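Local structure of intimin (Escherichia coli, 1F00) at residues S184-M190 with Y277-K282; Q237-V243 with S256-K262; Y136-N142 with T163-S169. The protein acts in bacterial cell adhesion, probably by binding a receptor on the host cell through its C-terminal region of Ig-like and C-type lectin-like domains. All blocks are in the same frame, centred on the assembly; numbering follows the deposited sequence.

Contact 1: S184-M190 with Y277-K282; sequences SLIVPNM and YATCVK
Strands 184-190 and 277-281 run antiparallel, with axes 4.4 Å apart at closest and 162° between their directions. Val187 N gives a 2.7 Å bond to Cys280 O. Two residues back along the strand, Leu185 N donates to the C-terminal carboxylate through Lys282 OXT, also at 2.7 Å, which ties the chain end into the sheet. At the other end Ala278 O takes two donors from one residue. Asn189 N and Asn189 ND2 reach it from opposite faces of the carbonyl plane, ND2 at 2.7 Å. The amide can fold back this way because Asn189 CG lies beside its own backbone N (chi1 -64°). Met190 bends to bring CE squarely over the Tyr277 ring, 3.5 Å from the centroid. SD lies over the same face, a Met-aromatic contact. A water at the ring edge joins Tyr277 OH to Met190 O. Ile186 CG2 meets Thr279 CG2 at 3.6 Å, and Thr279 OG1 is bonded to Ser241. Pairing of early and final strands is characteristic of the C-type lectin-like fold. Ala278 and Cys280 pack on helix 196-205, Ile186 and Val281 on helix 214-224, and strand 118-120 continues the sheet beside 184-190.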
# COMPACT_ATOMS: atom_id res chain seq x y z
N SER A 184 -12.92 10.79 13.01
CA SER A 184 -12.34 11.98 13.64
C SER A 184 -10.88 12.22 13.28
O SER A 184 -10.13 11.28 13.02
CB SER A 184 -12.42 11.85 15.17
OG SER A 184 -13.77 11.82 15.60
N LEU A 185 -10.48 13.49 13.29
CA LEU A 185 -9.11 13.89 13.01
C LEU A 185 -8.65 14.71 14.23
O LEU A 185 -9.34 15.64 14.65
CB LEU A 185 -9.03 14.76 11.75
CG LEU A 185 -7.63 15.23 11.36
CD1 LEU A 185 -6.79 14.04 10.91
CD2 LEU A 185 -7.72 16.26 10.24
N ILE A 186 -7.49 14.35 14.77
CA ILE A 186 -6.94 15.01 15.96
C ILE A 186 -5.84 15.98 15.55
O ILE A 186 -4.82 15.58 14.99
CB ILE A 186 -6.37 13.95 16.94
CG1 ILE A 186 -7.40 12.82 17.13
CG2 ILE A 186 -6.03 14.59 18.27
CD1 ILE A 186 -8.75 13.29 17.65
N VAL A 187 -6.03 17.26 15.85
CA VAL A 187 -5.06 18.27 15.45
C VAL A 187 -4.43 19.07 16.59
O VAL A 187 -4.98 20.07 17.03
CB VAL A 187 -5.70 19.26 14.45
CG1 VAL A 187 -4.69 20.32 14.03
CG2 VAL A 187 -6.24 18.50 13.24
N PRO A 188 -3.26 18.64 17.08
CA PRO A 188 -2.57 19.35 18.17
C PRO A 188 -1.89 20.59 17.59
O PRO A 188 -1.24 20.52 16.54
CB PRO A 188 -1.54 18.34 18.67
CG PRO A 188 -2.05 17.01 18.19
CD PRO A 188 -2.62 17.33 16.84
N ASN A 189 -2.03 21.73 18.27
CA ASN A 189 -1.40 22.96 17.82
C ASN A 189 -0.19 23.17 18.75
O ASN A 189 -0.31 23.72 19.84
CB ASN A 189 -2.41 24.11 17.92
CG ASN A 189 -3.60 23.92 16.97
OD1 ASN A 189 -3.49 24.16 15.76
ND2 ASN A 189 -4.73 23.47 17.51
N MET A 190 0.98 22.71 18.30
CA MET A 190 2.20 22.75 19.09
C MET A 190 3.05 24.02 19.16
O MET A 190 4.08 24.03 19.84
CB MET A 190 3.11 21.59 18.65
CG MET A 190 2.44 20.23 18.67
SD MET A 190 1.53 19.96 20.20
CE MET A 190 2.85 20.12 21.44
N TYR A 277 -1.77 22.84 25.57
CA TYR A 277 -1.86 23.07 24.13
C TYR A 277 -3.30 22.90 23.69
O TYR A 277 -4.09 22.21 24.34
CB TYR A 277 -0.99 22.08 23.37
CG TYR A 277 0.48 22.30 23.58
CD1 TYR A 277 1.19 21.55 24.52
CD2 TYR A 277 1.17 23.29 22.87
CE1 TYR A 277 2.55 21.78 24.75
CE2 TYR A 277 2.52 23.53 23.09
CZ TYR A 277 3.20 22.78 24.03
OH TYR A 277 4.54 23.02 24.25
N ALA A 278 -3.65 23.54 22.57
CA ALA A 278 -4.99 23.42 22.04
C ALA A 278 -4.96 22.29 21.03
O ALA A 278 -4.28 22.38 19.99
CB ALA A 278 -5.42 24.72 21.36
N THR A 279 -5.64 21.20 21.35
CA THR A 279 -5.73 20.06 20.45
C THR A 279 -7.18 20.00 20.02
O THR A 279 -8.09 19.86 20.84
CB THR A 279 -5.31 18.74 21.14
OG1 THR A 279 -3.89 18.73 21.32
CG2 THR A 279 -5.70 17.54 20.29
N CYS A 280 -7.40 20.13 18.71
CA CYS A 280 -8.74 20.13 18.15
C CYS A 280 -9.16 18.78 17.58
O CYS A 280 -8.34 18.04 17.03
CB CYS A 280 -8.82 21.20 17.05
SG CYS A 280 -10.41 21.30 16.19
N VAL A 281 -10.44 18.46 17.73
CA VAL A 281 -11.00 17.22 17.21
C VAL A 281 -11.94 17.62 16.07
O VAL A 281 -12.92 18.33 16.30
CB VAL A 281 -11.80 16.46 18.28
CG1 VAL A 281 -12.33 15.14 17.70
CG2 VAL A 281 -10.93 16.20 19.50
N LYS A 282 -11.62 17.19 14.85
CA LYS A 282 -12.40 17.51 13.65
C LYS A 282 -13.09 16.28 13.06
O LYS A 282 -14.17 16.45 12.46
CB LYS A 282 -11.49 18.12 12.59
CG LYS A 282 -11.12 19.58 12.81
CD LYS A 282 -9.93 19.98 11.94
CE LYS A 282 -10.14 19.62 10.47
NZ LYS A 282 -11.24 20.37 9.82
OXT LYS A 282 -12.53 15.18 13.17
O HOH W 1 -1.91 25.36 21.25
O HOH W 2 5.25 25.43 22.52

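Contact 2: Q237-V243 with S256-K262; sequences QTIISWV and STYDLVK
Asp259 OD2 is gripped by three backbone N-H groups, one of them from across the contact. Ile239 N reaches it at 2.9 Å from above the carboxylate plane. Val261 N, at 2.8 Å, comes from the anti side and closes an Asx turn. Lys262 N, at 3.1 Å, lies more steeply above the plane. The other carboxylate oxygen, OD1, accepts from Thr238 OG1 at 2.7 Å on its syn side, tilted out of the carboxylate plane. Both oxygens are therefore held, which fixes the rotation of the buried carboxylate, and the N-H groups probably offset part of its charge. Asp259 CG stands opposite its own backbone N (chi1 -164°), and this carries the group across to Thr238 and Ile239. These bonds lock the chain as it leaves strand 254-259, the middle strand of a three-stranded antiparallel sheet in the C-type lectin-like domain. Within that sheet Ser241 and Tyr258 form a hydrogen-bonded pair. Ile239 O also has two donors, Leu260 N and Ser241 OG, on opposite faces of its plane. Ile239 CG1 lies 3.6 Å from Val261 CG2, the two side chains crossing at about a right angle. Ile240 CG1 lies against the Thr257 side chain, near both CB and OG1, and these two side chains cross obliquely. Val243 CG2 meets Ser256 CB at 3.7 Å, while Trp242 NE1 is bonded to Val194 O.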
# COMPACT_ATOMS: atom_id res chain seq x y z
N GLN A 237 8.15 16.86 23.92
CA GLN A 237 8.32 15.88 24.99
C GLN A 237 6.99 15.82 25.73
O GLN A 237 6.75 14.92 26.53
CB GLN A 237 9.43 16.30 25.96
CG GLN A 237 10.83 16.24 25.36
CD GLN A 237 11.10 17.38 24.39
OE1 GLN A 237 12.12 17.38 23.69
NE2 GLN A 237 10.21 18.37 24.37
N THR A 238 6.12 16.79 25.45
CA THR A 238 4.80 16.82 26.08
C THR A 238 3.76 17.48 25.19
O THR A 238 4.00 18.55 24.63
CB THR A 238 4.82 17.59 27.42
OG1 THR A 238 3.48 17.71 27.91
CG2 THR A 238 5.40 18.99 27.23
N ILE A 239 2.62 16.82 25.05
CA ILE A 239 1.53 17.38 24.28
C ILE A 239 0.31 17.39 25.19
O ILE A 239 -0.75 16.83 24.87
CB ILE A 239 1.24 16.58 22.99
CG1 ILE A 239 2.49 16.60 22.09
CG2 ILE A 239 0.08 17.22 22.22
CD1 ILE A 239 2.30 15.93 20.73
N ILE A 240 0.49 18.01 26.35
CA ILE A 240 -0.58 18.14 27.33
C ILE A 240 -1.65 19.01 26.67
O ILE A 240 -1.36 20.13 26.22
CB ILE A 240 -0.03 18.80 28.63
CG1 ILE A 240 -1.18 19.03 29.63
CG2 ILE A 240 0.70 20.10 28.31
CD1 ILE A 240 -0.70 19.56 30.98
N SER A 241 -2.87 18.50 26.60
CA SER A 241 -3.96 19.21 25.93
C SER A 241 -5.23 19.38 26.77
O SER A 241 -5.62 18.48 27.51
CB SER A 241 -4.33 18.46 24.64
OG SER A 241 -3.17 18.02 23.96
N TRP A 242 -5.87 20.53 26.61
CA TRP A 242 -7.11 20.83 27.33
C TRP A 242 -8.24 19.91 26.89
O TRP A 242 -8.28 19.48 25.74
CB TRP A 242 -7.57 22.26 27.02
CG TRP A 242 -6.66 23.38 27.43
CD1 TRP A 242 -5.93 24.18 26.60
CD2 TRP A 242 -6.46 23.88 28.75
NE1 TRP A 242 -5.29 25.15 27.32
CE2 TRP A 242 -5.60 25.00 28.65
CE3 TRP A 242 -6.93 23.50 30.02
CZ2 TRP A 242 -5.20 25.74 29.77
CZ3 TRP A 242 -6.53 24.24 31.13
CH2 TRP A 242 -5.67 25.35 30.99
N VAL A 243 -9.16 19.60 27.81
CA VAL A 243 -10.34 18.81 27.47
C VAL A 243 -11.51 19.66 27.95
O VAL A 243 -11.37 20.42 28.90
CB VAL A 243 -10.40 17.40 28.16
CG1 VAL A 243 -9.12 16.62 27.87
CG2 VAL A 243 -10.65 17.53 29.65
N SER A 256 -9.40 19.84 32.94
CA SER A 256 -8.55 18.67 32.95
C SER A 256 -7.77 18.65 31.65
O SER A 256 -8.06 19.41 30.72
CB SER A 256 -9.39 17.40 33.08
OG SER A 256 -9.97 17.32 34.37
N THR A 257 -6.77 17.78 31.59
CA THR A 257 -5.94 17.64 30.41
C THR A 257 -5.53 16.19 30.22
O THR A 257 -5.64 15.36 31.14
CB THR A 257 -4.62 18.45 30.52
OG1 THR A 257 -3.82 17.88 31.57
CG2 THR A 257 -4.90 19.93 30.82
N TYR A 258 -5.09 15.88 29.01
CA TYR A 258 -4.59 14.55 28.69
C TYR A 258 -3.38 14.85 27.82
O TYR A 258 -3.39 15.80 27.02
CB TYR A 258 -5.61 13.72 27.91
CG TYR A 258 -5.13 12.30 27.67
CD1 TYR A 258 -5.27 11.32 28.66
CD2 TYR A 258 -4.51 11.95 26.47
CE1 TYR A 258 -4.81 10.01 28.45
CE2 TYR A 258 -4.04 10.66 26.25
CZ TYR A 258 -4.19 9.70 27.24
OH TYR A 258 -3.73 8.42 27.01
N ASP A 259 -2.33 14.06 27.97
CA ASP A 259 -1.10 14.27 27.24
C ASP A 259 -0.93 13.20 26.16
O ASP A 259 -0.80 12.02 26.47
CB ASP A 259 0.06 14.22 28.24
CG ASP A 259 1.34 14.79 27.70
OD1 ASP A 259 2.04 15.51 28.46
OD2 ASP A 259 1.67 14.52 26.52
N LEU A 260 -0.95 13.63 24.90
CA LEU A 260 -0.82 12.70 23.78
C LEU A 260 0.56 12.06 23.68
O LEU A 260 0.79 11.20 22.83
CB LEU A 260 -1.18 13.40 22.46
CG LEU A 260 -2.68 13.68 22.29
CD1 LEU A 260 -2.92 14.45 21.00
CD2 LEU A 260 -3.45 12.36 22.27
N VAL A 261 1.48 12.47 24.55
CA VAL A 261 2.81 11.87 24.58
C VAL A 261 2.95 11.03 25.85
O VAL A 261 3.27 9.84 25.79
CB VAL A 261 3.95 12.91 24.56
CG1 VAL A 261 5.28 12.22 24.89
CG2 VAL A 261 4.05 13.56 23.18
N LYS A 262 2.67 11.65 26.99
CA LYS A 262 2.81 10.99 28.29
C LYS A 262 1.53 10.40 28.90
O LYS A 262 1.58 9.85 30.00
CB LYS A 262 3.41 11.99 29.29
CG LYS A 262 4.58 12.78 28.73
CD LYS A 262 5.31 13.59 29.79
CE LYS A 262 4.49 14.77 30.30
NZ LYS A 262 5.34 15.67 31.13
O HOH W 3 -11.84 19.61 31.80

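Contact 3: Y136-N142 with T163-S169; sequences YTWRSAN and TTISVIS
Val167 lies over one face of the Trp138 indole, its CB 3.6 Å from the centroid of the six-membered ring and only 10° off the normal, a CH-pi contact. Val167 CG2 sits over the same face, 3.6 Å from Trp138 CE2. At the indole edge Ile165 CG2 comes to 3.8 Å from Trp138 CE3. The Tyr136 ring has Ser169 CB at its edge, and Tyr136 CB touches Val167 CG2 at 3.5 Å. This is a beta-sandwich pair from a bacterial Ig-like domain of group 2. Tyr136, Trp138, Ile165 and Val167 turn to the inner side, where Leu127 and Ala129 of strand 124-130 and Ile99 of strand 98-99 pack against them. The reverse side carries Thr137, Arg139, Ser166 and Ile168. There the Arg139 guanidinium lies flat over Ser166 CB, with Ile168 CG2 at its edge, 3.6 Å from NH1. Arg139 CG stands between its backbone N and carbonyl carbon (chi1 72°), and the extended chain beyond lays the group across the neighbouring strand. The backbones run antiparallel. Thr137 pairs with Ile168 and Arg139 with Ser166, each through two hydrogen bonds. Ala141 N carries the pairing on to Thr164 O at 3.0 Å. A water bonded to Thr137 OG1 gives a weak bond to Ile168 O. Strand 136-140 ends in an ST turn: Asn142 N donates to Ser140 OG at 3.2 Å, and that hydroxyl is also bonded to Ala146 O.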
# COMPACT_ATOMS: atom_id res chain seq x y z
N TYR A 136 9.09 -2.52 -5.48
CA TYR A 136 7.88 -1.70 -5.40
C TYR A 136 8.02 -0.18 -5.47
O TYR A 136 9.02 0.40 -5.06
CB TYR A 136 7.15 -2.05 -4.10
CG TYR A 136 7.05 -3.53 -3.82
CD1 TYR A 136 6.57 -4.41 -4.79
CD2 TYR A 136 7.40 -4.06 -2.57
CE1 TYR A 136 6.46 -5.77 -4.54
CE2 TYR A 136 7.29 -5.43 -2.31
CZ TYR A 136 6.81 -6.27 -3.30
OH TYR A 136 6.69 -7.63 -3.08
N THR A 137 6.97 0.46 -5.98
CA THR A 137 6.89 1.92 -6.09
C THR A 137 5.47 2.27 -5.64
O THR A 137 4.50 1.74 -6.19
CB THR A 137 7.09 2.39 -7.54
OG1 THR A 137 8.36 1.95 -8.02
CG2 THR A 137 7.04 3.91 -7.60
N TRP A 138 5.35 3.16 -4.66
CA TRP A 138 4.04 3.53 -4.12
C TRP A 138 3.55 4.92 -4.54
O TRP A 138 4.33 5.80 -4.89
CB TRP A 138 4.06 3.48 -2.59
CG TRP A 138 4.49 2.16 -2.01
CD1 TRP A 138 5.76 1.66 -1.95
CD2 TRP A 138 3.64 1.17 -1.42
NE1 TRP A 138 5.75 0.41 -1.36
CE2 TRP A 138 4.46 0.09 -1.02
CE3 TRP A 138 2.26 1.09 -1.20
CZ2 TRP A 138 3.95 -1.05 -0.41
CZ3 TRP A 138 1.75 -0.05 -0.59
CH2 TRP A 138 2.59 -1.10 -0.20
N ARG A 139 2.23 5.11 -4.49
CA ARG A 139 1.65 6.40 -4.84
C ARG A 139 0.31 6.54 -4.16
O ARG A 139 -0.30 5.55 -3.74
CB ARG A 139 1.47 6.52 -6.36
CG ARG A 139 0.35 5.66 -6.95
CD ARG A 139 0.17 5.96 -8.44
NE ARG A 139 -1.04 5.37 -9.01
CZ ARG A 139 -1.14 4.12 -9.46
NH1 ARG A 139 -0.09 3.30 -9.41
NH2 ARG A 139 -2.28 3.70 -10.00
N SER A 140 -0.15 7.77 -4.04
CA SER A 140 -1.44 8.06 -3.43
C SER A 140 -2.26 8.80 -4.47
O SER A 140 -1.75 9.70 -5.13
CB SER A 140 -1.29 8.95 -2.20
OG SER A 140 -2.56 9.41 -1.78
N ALA A 141 -3.53 8.42 -4.60
CA ALA A 141 -4.41 9.07 -5.56
C ALA A 141 -4.69 10.52 -5.13
O ALA A 141 -5.05 11.36 -5.95
CB ALA A 141 -5.72 8.28 -5.68
N ASN A 142 -4.54 10.80 -3.84
CA ASN A 142 -4.77 12.15 -3.33
C ASN A 142 -3.89 12.44 -2.11
O ASN A 142 -4.30 12.22 -0.97
CB ASN A 142 -6.23 12.33 -2.94
CG ASN A 142 -6.56 13.78 -2.60
OD1 ASN A 142 -5.67 14.61 -2.45
ND2 ASN A 142 -7.85 14.09 -2.49
N THR A 163 -9.22 7.96 -0.04
CA THR A 163 -8.38 7.93 -1.22
C THR A 163 -7.81 6.52 -1.32
O THR A 163 -8.17 5.64 -0.52
CB THR A 163 -7.24 8.98 -1.13
OG1 THR A 163 -6.59 9.09 -2.41
CG2 THR A 163 -6.20 8.58 -0.08
N THR A 164 -6.95 6.28 -2.29
CA THR A 164 -6.38 4.96 -2.44
C THR A 164 -4.87 5.02 -2.53
O THR A 164 -4.31 5.96 -3.09
CB THR A 164 -6.93 4.26 -3.71
OG1 THR A 164 -6.73 5.12 -4.85
CG2 THR A 164 -8.41 3.95 -3.56
N ILE A 165 -4.21 4.04 -1.93
CA ILE A 165 -2.75 3.95 -1.99
C ILE A 165 -2.50 2.76 -2.90
O ILE A 165 -3.06 1.69 -2.69
CB ILE A 165 -2.12 3.66 -0.61
CG1 ILE A 165 -2.50 4.76 0.38
CG2 ILE A 165 -0.60 3.54 -0.74
CD1 ILE A 165 -2.11 6.16 -0.08
N SER A 166 -1.68 2.97 -3.93
CA SER A 166 -1.37 1.92 -4.88
C SER A 166 0.11 1.59 -4.90
O SER A 166 0.95 2.46 -4.70
CB SER A 166 -1.80 2.34 -6.29
OG SER A 166 -3.21 2.52 -6.38
N VAL A 167 0.42 0.32 -5.13
CA VAL A 167 1.81 -0.10 -5.23
C VAL A 167 1.94 -0.81 -6.56
O VAL A 167 1.02 -1.50 -7.00
CB VAL A 167 2.22 -1.08 -4.10
CG1 VAL A 167 1.39 -2.35 -4.18
CG2 VAL A 167 3.70 -1.42 -4.22
N ILE A 168 3.07 -0.60 -7.23
CA ILE A 168 3.31 -1.28 -8.50
C ILE A 168 4.68 -1.95 -8.42
O ILE A 168 5.61 -1.41 -7.81
CB ILE A 168 3.27 -0.30 -9.71
CG1 ILE A 168 4.31 0.81 -9.54
CG2 ILE A 168 1.88 0.30 -9.84
CD1 ILE A 168 4.29 1.83 -10.67
N SER A 169 4.79 -3.13 -9.02
CA SER A 169 6.06 -3.86 -9.03
C SER A 169 6.61 -3.73 -10.44
O SER A 169 5.83 -3.62 -11.40
CB SER A 169 5.82 -5.32 -8.65
OG SER A 169 4.78 -5.90 -9.42
O HOH W 4 8.54 -0.51 -9.08

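In the fold
Contacts 1 and 2 belong to the same C-type lectin-like domain and touch. Tyr277 N probably bonds to Ile240 O, so strand 276-281, part of contact 1, is also joined to strand 240-242 of contact 2. Both contacts are mainly buried. Contact 1 brings together distant parts of the chain, whereas contact 2 joins nearby strands and is rich in bonds to a buried carboxylate. Contact 3 stands apart in an Ig-like domain, its centre about 28 Å from that of contact 1 and 34 Å from that of contact 2. It is two-sided: aromatic and aliphatic groups pack inward, while Thr137 and Arg139 on the reverse side are exposed.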